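PDB 3LMC: peptidase, zinc-dependent from Methanocorpusculum labreanum, which probably acts as a zinc-dependent metallopeptidase of the M54 family, binding a zinc ion and, at a separate four-cysteine site, an iron ion. Local coordinates for residues L15-M29 / L139-I151. Residues are numbered along the deposited sequence; the frame is centred on the assembly and turned at random.
With ZN (zinc ion), chain C.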
loop_
_atom_site.group_PDB
_atom_site.type_symbol
_atom_site.label_atom_id
_atom_site.label_comp_id
_atom_site.label_asym_id
_atom_site.label_seq_id
_atom_site.Cartn_x
_atom_site.Cartn_y
_atom_site.Cartn_z
ATOM N N LEU A 15 -14.298 3.921 3.164
ATOM C CA LEU A 15 -13.733 2.791 2.431
ATOM C C LEU A 15 -12.648 2.094 3.251
ATOM O O LEU A 15 -12.181 1.005 2.891
ATOM C CB LEU A 15 -13.171 3.250 1.080
ATOM C CG LEU A 15 -14.140 4.009 0.163
ATOM C CD1 LEU A 15 -13.415 4.558 -1.057
ATOM C CD2 LEU A 15 -15.288 3.129 -0.262
ATOM N N SER A 16 -12.253 2.724 4.356
ATOM C CA SER A 16 -11.147 2.227 5.197
ATOM C C SER A 16 -11.371 0.814 5.668
ATOM O O SER A 16 -10.541 -0.073 5.452
ATOM C CB SER A 16 -10.969 3.096 6.445
ATOM O OG SER A 16 -10.141 4.199 6.158
ATOM N N ARG A 17 -12.487 0.618 6.354
ATOM C CA ARG A 17 -12.743 -0.652 7.010
ATOM C C ARG A 17 -12.812 -1.817 6.010
ATOM O O ARG A 17 -12.103 -2.808 6.176
ATOM C CB ARG A 17 -14.003 -0.559 7.861
ATOM C CG ARG A 17 -14.357 -1.828 8.590
ATOM C CD ARG A 17 -15.653 -1.626 9.348
ATOM N NE ARG A 17 -16.103 -2.839 10.016
ATOM C CZ ARG A 17 -17.229 -2.921 10.714
ATOM N NH1 ARG A 17 -18.009 -1.852 10.831
ATOM N NH2 ARG A 17 -17.573 -4.065 11.295
ATOM N N PRO A 18 -13.645 -1.693 4.956
ATOM C CA PRO A 18 -13.713 -2.774 3.962
ATOM C C PRO A 18 -12.349 -3.094 3.360
ATOM O O PRO A 18 -11.997 -4.263 3.220
ATOM C CB PRO A 18 -14.645 -2.208 2.870
ATOM C CG PRO A 18 -15.399 -1.137 3.526
ATOM C CD PRO A 18 -14.500 -0.552 4.583
ATOM N N VAL A 19 -11.589 -2.069 2.998
ATOM C CA VAL A 19 -10.253 -2.303 2.458
ATOM C C VAL A 19 -9.365 -3.072 3.446
ATOM O O VAL A 19 -8.699 -4.052 3.093
ATOM C CB VAL A 19 -9.567 -0.992 2.060
ATOM C CG1 VAL A 19 -8.068 -1.241 1.804
ATOM C CG2 VAL A 19 -10.251 -0.418 0.823
ATOM N N SER A 20 -9.360 -2.623 4.693
ATOM C CA SER A 20 -8.666 -3.329 5.759
ATOM C C SER A 20 -9.086 -4.811 5.831
ATOM O O SER A 20 -8.247 -5.696 5.968
ATOM C CB SER A 20 -8.992 -2.654 7.090
ATOM O OG SER A 20 -8.371 -3.343 8.153
ATOM N N GLU A 21 -10.386 -5.080 5.751
ATOM C CA GLU A 21 -10.892 -6.442 5.974
ATOM C C GLU A 21 -10.592 -7.373 4.811
ATOM O O GLU A 21 -10.267 -8.536 5.025
ATOM C CB GLU A 21 -12.399 -6.418 6.298
ATOM C CG GLU A 21 -12.678 -5.745 7.641
ATOM C CD GLU A 21 -14.138 -5.431 7.863
ATOM O OE1 GLU A 21 -14.976 -5.853 7.035
ATOM O OE2 GLU A 21 -14.444 -4.764 8.877
ATOM N N GLU A 22 -10.684 -6.851 3.588
ATOM C CA GLU A 22 -10.360 -7.623 2.386
ATOM C C GLU A 22 -8.848 -7.817 2.198
ATOM O O GLU A 22 -8.407 -8.835 1.656
ATOM C CB GLU A 22 -10.932 -6.933 1.154
ATOM C CG GLU A 22 -12.424 -6.709 1.200
ATOM C CD GLU A 22 -13.029 -6.557 -0.192
ATOM O OE1 GLU A 22 -12.301 -6.744 -1.192
ATOM O OE2 GLU A 22 -14.238 -6.279 -0.285
ATOM N N LEU A 23 -8.058 -6.830 2.620
ATOM C CA LEU A 23 -6.618 -6.981 2.595
ATOM C C LEU A 23 -6.293 -8.117 3.539
ATOM O O LEU A 23 -5.504 -9.000 3.214
ATOM C CB LEU A 23 -5.903 -5.706 3.045
ATOM C CG LEU A 23 -5.615 -4.627 1.996
ATOM C CD1 LEU A 23 -4.856 -3.453 2.621
ATOM C CD2 LEU A 23 -4.818 -5.234 0.841
ATOM N N SER A 24 -6.911 -8.108 4.713
ATOM C CA SER A 24 -6.643 -9.162 5.687
ATOM C C SER A 24 -7.047 -10.548 5.160
ATOM O O SER A 24 -6.345 -11.522 5.397
ATOM C CB SER A 24 -7.356 -8.875 7.002
ATOM O OG SER A 24 -7.267 -9.997 7.858
ATOM N N ALA A 25 -8.173 -10.637 4.451
ATOM C CA ALA A 25 -8.640 -11.927 3.938
ATOM C C ALA A 25 -7.745 -12.465 2.838
ATOM O O ALA A 25 -7.401 -13.633 2.843
ATOM C CB ALA A 25 -10.080 -11.841 3.446
ATOM N N VAL A 26 -7.360 -11.608 1.901
ATOM C CA VAL A 26 -6.573 -12.038 0.751
ATOM C C VAL A 26 -5.125 -12.389 1.148
ATOM O O VAL A 26 -4.530 -13.320 0.601
ATOM C CB VAL A 26 -6.640 -11.005 -0.430
ATOM C CG1 VAL A 26 -5.926 -9.698 -0.082
ATOM C CG2 VAL A 26 -6.066 -11.615 -1.697
ATOM N N LEU A 27 -4.588 -11.657 2.123
ATOM C CA LEU A 27 -3.257 -11.922 2.666
ATOM C C LEU A 27 -3.290 -13.079 3.683
ATOM O O LEU A 27 -2.267 -13.728 3.938
ATOM C CB LEU A 27 -2.703 -10.661 3.333
ATOM C CG LEU A 27 -2.394 -9.461 2.431
ATOM C CD1 LEU A 27 -2.259 -8.184 3.258
ATOM C CD2 LEU A 27 -1.138 -9.687 1.597
ATOM N N GLU A 28 -4.468 -13.333 4.253
ATOM C CA GLU A 28 -4.615 -14.335 5.304
ATOM C C GLU A 28 -3.748 -13.941 6.490
ATOM O O GLU A 28 -3.027 -14.779 7.042
ATOM C CB GLU A 28 -4.219 -15.732 4.804
ATOM C CG GLU A 28 -5.301 -16.446 4.015
ATOM C CD GLU A 28 -4.793 -17.704 3.299
ATOM O OE1 GLU A 28 -3.566 -17.934 3.271
ATOM O OE2 GLU A 28 -5.622 -18.462 2.759
HETATM N N MSE A 29 -3.834 -12.665 6.870
HETATM C CA MSE A 29 -3.043 -12.081 7.950
HETATM C C MSE A 29 -3.823 -10.917 8.568
HETATM O O MSE A 29 -4.520 -10.185 7.861
HETATM C CB MSE A 29 -1.703 -11.546 7.416
HETATM C CG MSE A 29 -0.830 -12.571 6.671
HETATM SE SE MSE A 29 0.981 -11.881 6.220
HETATM C CE MSE A 29 0.528 -10.693 4.757
ATOM N N LEU A 139 -13.595 1.069 -6.266
ATOM C CA LEU A 139 -12.400 1.657 -5.671
ATOM C C LEU A 139 -11.807 0.756 -4.585
ATOM O O LEU A 139 -10.583 0.644 -4.480
ATOM C CB LEU A 139 -12.667 3.053 -5.106
ATOM C CG LEU A 139 -11.394 3.737 -4.574
ATOM C CD1 LEU A 139 -10.245 3.680 -5.602
ATOM C CD2 LEU A 139 -11.665 5.196 -4.130
ATOM N N ILE A 140 -12.669 0.140 -3.773
ATOM C CA ILE A 140 -12.239 -0.855 -2.782
ATOM C C ILE A 140 -11.529 -2.018 -3.485
ATOM O O ILE A 140 -10.425 -2.425 -3.098
ATOM C CB ILE A 140 -13.450 -1.402 -1.979
ATOM C CG1 ILE A 140 -14.073 -0.303 -1.111
ATOM C CG2 ILE A 140 -13.030 -2.612 -1.109
ATOM C CD1 ILE A 140 -15.448 -0.668 -0.530
ATOM N N ASP A 141 -12.152 -2.547 -4.536
ATOM C CA ASP A 141 -11.543 -3.632 -5.305
ATOM C C ASP A 141 -10.127 -3.272 -5.703
ATOM O O ASP A 141 -9.206 -4.073 -5.545
ATOM C CB ASP A 141 -12.296 -3.902 -6.602
ATOM C CG ASP A 141 -13.651 -4.528 -6.383
ATOM O OD1 ASP A 141 -13.901 -5.074 -5.290
ATOM O OD2 ASP A 141 -14.465 -4.470 -7.326
ATOM N N ARG A 142 -9.969 -2.083 -6.275
ATOM C CA ARG A 142 -8.681 -1.681 -6.829
ATOM C C ARG A 142 -7.619 -1.470 -5.759
ATOM O O ARG A 142 -6.496 -1.975 -5.892
ATOM C CB ARG A 142 -8.848 -0.435 -7.692
ATOM C CG ARG A 142 -9.673 -0.711 -8.935
ATOM C CD ARG A 142 -10.107 0.601 -9.618
ATOM N NE ARG A 142 -10.784 0.320 -10.874
ATOM C CZ ARG A 142 -11.774 1.058 -11.376
ATOM N NH1 ARG A 142 -12.211 2.135 -10.728
ATOM N NH2 ARG A 142 -12.338 0.702 -12.525
ATOM N N ILE A 143 -7.974 -0.767 -4.685
ATOM C CA ILE A 143 -7.018 -0.539 -3.593
ATOM C C ILE A 143 -6.579 -1.835 -2.929
ATOM O O ILE A 143 -5.428 -1.978 -2.537
ATOM C CB ILE A 143 -7.588 0.362 -2.494
ATOM C CG1 ILE A 143 -7.986 1.719 -3.080
ATOM C CG2 ILE A 143 -6.560 0.532 -1.352
ATOM C CD1 ILE A 143 -8.555 2.684 -2.052
ATOM N N VAL A 144 -7.507 -2.773 -2.776
ATOM C CA VAL A 144 -7.187 -4.046 -2.157
ATOM C C VAL A 144 -6.182 -4.803 -3.012
ATOM O O VAL A 144 -5.206 -5.352 -2.504
ATOM C CB VAL A 144 -8.434 -4.923 -2.037
ATOM C CG1 VAL A 144 -8.036 -6.366 -1.672
ATOM C CG2 VAL A 144 -9.410 -4.328 -1.024
ATOM N N LYS A 145 -6.448 -4.837 -4.316
ATOM C CA LYS A 145 -5.630 -5.582 -5.255
ATOM C C LYS A 145 -4.215 -5.017 -5.383
ATOM O O LYS A 145 -3.237 -5.766 -5.437
ATOM C CB LYS A 145 -6.297 -5.564 -6.620
ATOM C CG LYS A 145 -7.545 -6.431 -6.747
ATOM C CD LYS A 145 -8.233 -6.079 -8.068
ATOM C CE LYS A 145 -9.421 -6.962 -8.337
ATOM N NZ LYS A 145 -9.865 -6.744 -9.744
ATOM N N GLU A 146 -4.102 -3.695 -5.427
ATOM C CA GLU A 146 -2.794 -3.062 -5.596
ATOM C C GLU A 146 -2.107 -2.947 -4.243
ATOM O O GLU A 146 -0.882 -3.007 -4.152
ATOM C CB GLU A 146 -2.918 -1.701 -6.281
ATOM C CG GLU A 146 -1.640 -0.880 -6.272
ATOM C CD GLU A 146 -0.567 -1.426 -7.203
ATOM O OE1 GLU A 146 -0.856 -2.384 -7.957
ATOM O OE2 GLU A 146 0.563 -0.889 -7.187
ATOM N N GLY A 147 -2.901 -2.812 -3.186
ATOM C CA GLY A 147 -2.369 -2.840 -1.832
ATOM C C GLY A 147 -1.797 -4.199 -1.439
ATOM O O GLY A 147 -0.728 -4.270 -0.839
ATOM N N ALA A 148 -2.502 -5.283 -1.761
ATOM C CA ALA A 148 -1.993 -6.615 -1.436
ATOM C C ALA A 148 -0.754 -6.917 -2.279
ATOM O O ALA A 148 0.142 -7.636 -1.846
ATOM C CB ALA A 148 -3.066 -7.688 -1.629
ATOM N N HIS A 149 -0.709 -6.354 -3.481
ATOM C CA HIS A 149 0.451 -6.476 -4.361
ATOM C C HIS A 149 1.697 -5.880 -3.698
ATOM O O HIS A 149 2.688 -6.568 -3.499
ATOM C CB HIS A 149 0.165 -5.755 -5.680
ATOM C CG HIS A 149 1.328 -5.729 -6.619
ATOM N ND1 HIS A 149 1.462 -6.621 -7.660
ATOM C CD2 HIS A 149 2.413 -4.921 -6.672
ATOM C CE1 HIS A 149 2.584 -6.369 -8.310
ATOM N NE2 HIS A 149 3.176 -5.342 -7.733
ATOM N N GLU A 150 1.627 -4.598 -3.352
ATOM C CA GLU A 150 2.716 -3.909 -2.686
ATOM C C GLU A 150 3.145 -4.612 -1.408
ATOM O O GLU A 150 4.335 -4.749 -1.165
ATOM C CB GLU A 150 2.333 -2.466 -2.360
ATOM C CG GLU A 150 1.863 -1.638 -3.554
ATOM C CD GLU A 150 2.831 -1.681 -4.721
ATOM O OE1 GLU A 150 3.891 -2.334 -4.618
ATOM O OE2 GLU A 150 2.538 -1.054 -5.754
ATOM N N ILE A 151 2.178 -5.051 -0.603
ATOM C CA ILE A 151 2.468 -5.742 0.652
ATOM C C ILE A 151 3.115 -7.109 0.425
ATOM O O ILE A 151 3.920 -7.571 1.238
ATOM C CB ILE A 151 1.201 -5.942 1.506
ATOM C CG1 ILE A 151 0.775 -4.607 2.140
ATOM C CG2 ILE A 151 1.483 -6.951 2.612
ATOM C CD1 ILE A 151 -0.632 -4.644 2.781
HETATM ZN ZN ZN C . 5.146 -4.418 -8.030
HETATM O O HOH W 1 5.212 -2.198 -7.205
#
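The backbones come nearest at Val19 and Ile140 and at Leu23 and Val144, where helix 16-27 packs on segment 139-151; both run the same general way, their axes 9.3 Å apart at closest approach and crossing at -44°. Interlocking aliphatic side chains fill this separation, and knobs-into-holes packing works in both directions. Leu23 enters a hole formed by Val144, Gly147, Ala148 and Ile151, and its CD2 reaches the backbone, 3.4 Å from Val144 O; the missing side chain of Gly147 keeps this part of the hole uncrowded, consistent with the close approach. In return Val144 sits among Val19, Glu22, Leu23 and Val26. With CG1 anti to the backbone N (chi1 168°), its CG2 is turned onto Glu22 CB, 3.7 Å away. The aliphatic stem of Glu22 thus serves as a hydrophobic wall, while its carboxylate forms a salt bridge with Lys181, which also pairs with Asp141. Segment 139-151 belongs to helix 136-154, which carries the HExxH pattern of zinc peptidases: the zinc ligand His149 and Glu150 sit on a face turned from helix 16-27, and His149 NE2 binds the zinc ion at 2.2 Å. His153 and His159 complete the protein ligands, and Glu150 OE1 accepts a hydrogen bond from the zinc-bound water. At the N-terminal ends of both segments, Leu15 straddles two residues, placing CD1 3.6 Å from Leu139 CD2 and CD2 against Ile140 CG1. Pro18 CB meets the tip of Ile140, CD1, at 3.8 Å. Ala148 CB, part of the Leu23 hole, also meets Val26 CG1 at 3.8 Å, its small methyl letting both residues pack on it. Leu27 lies across Ile151 at about a right angle, its CD2 3.9 Å from Ile151 CG2. A Schellman motif with Glu28 at positive phi then ends helix 16-27.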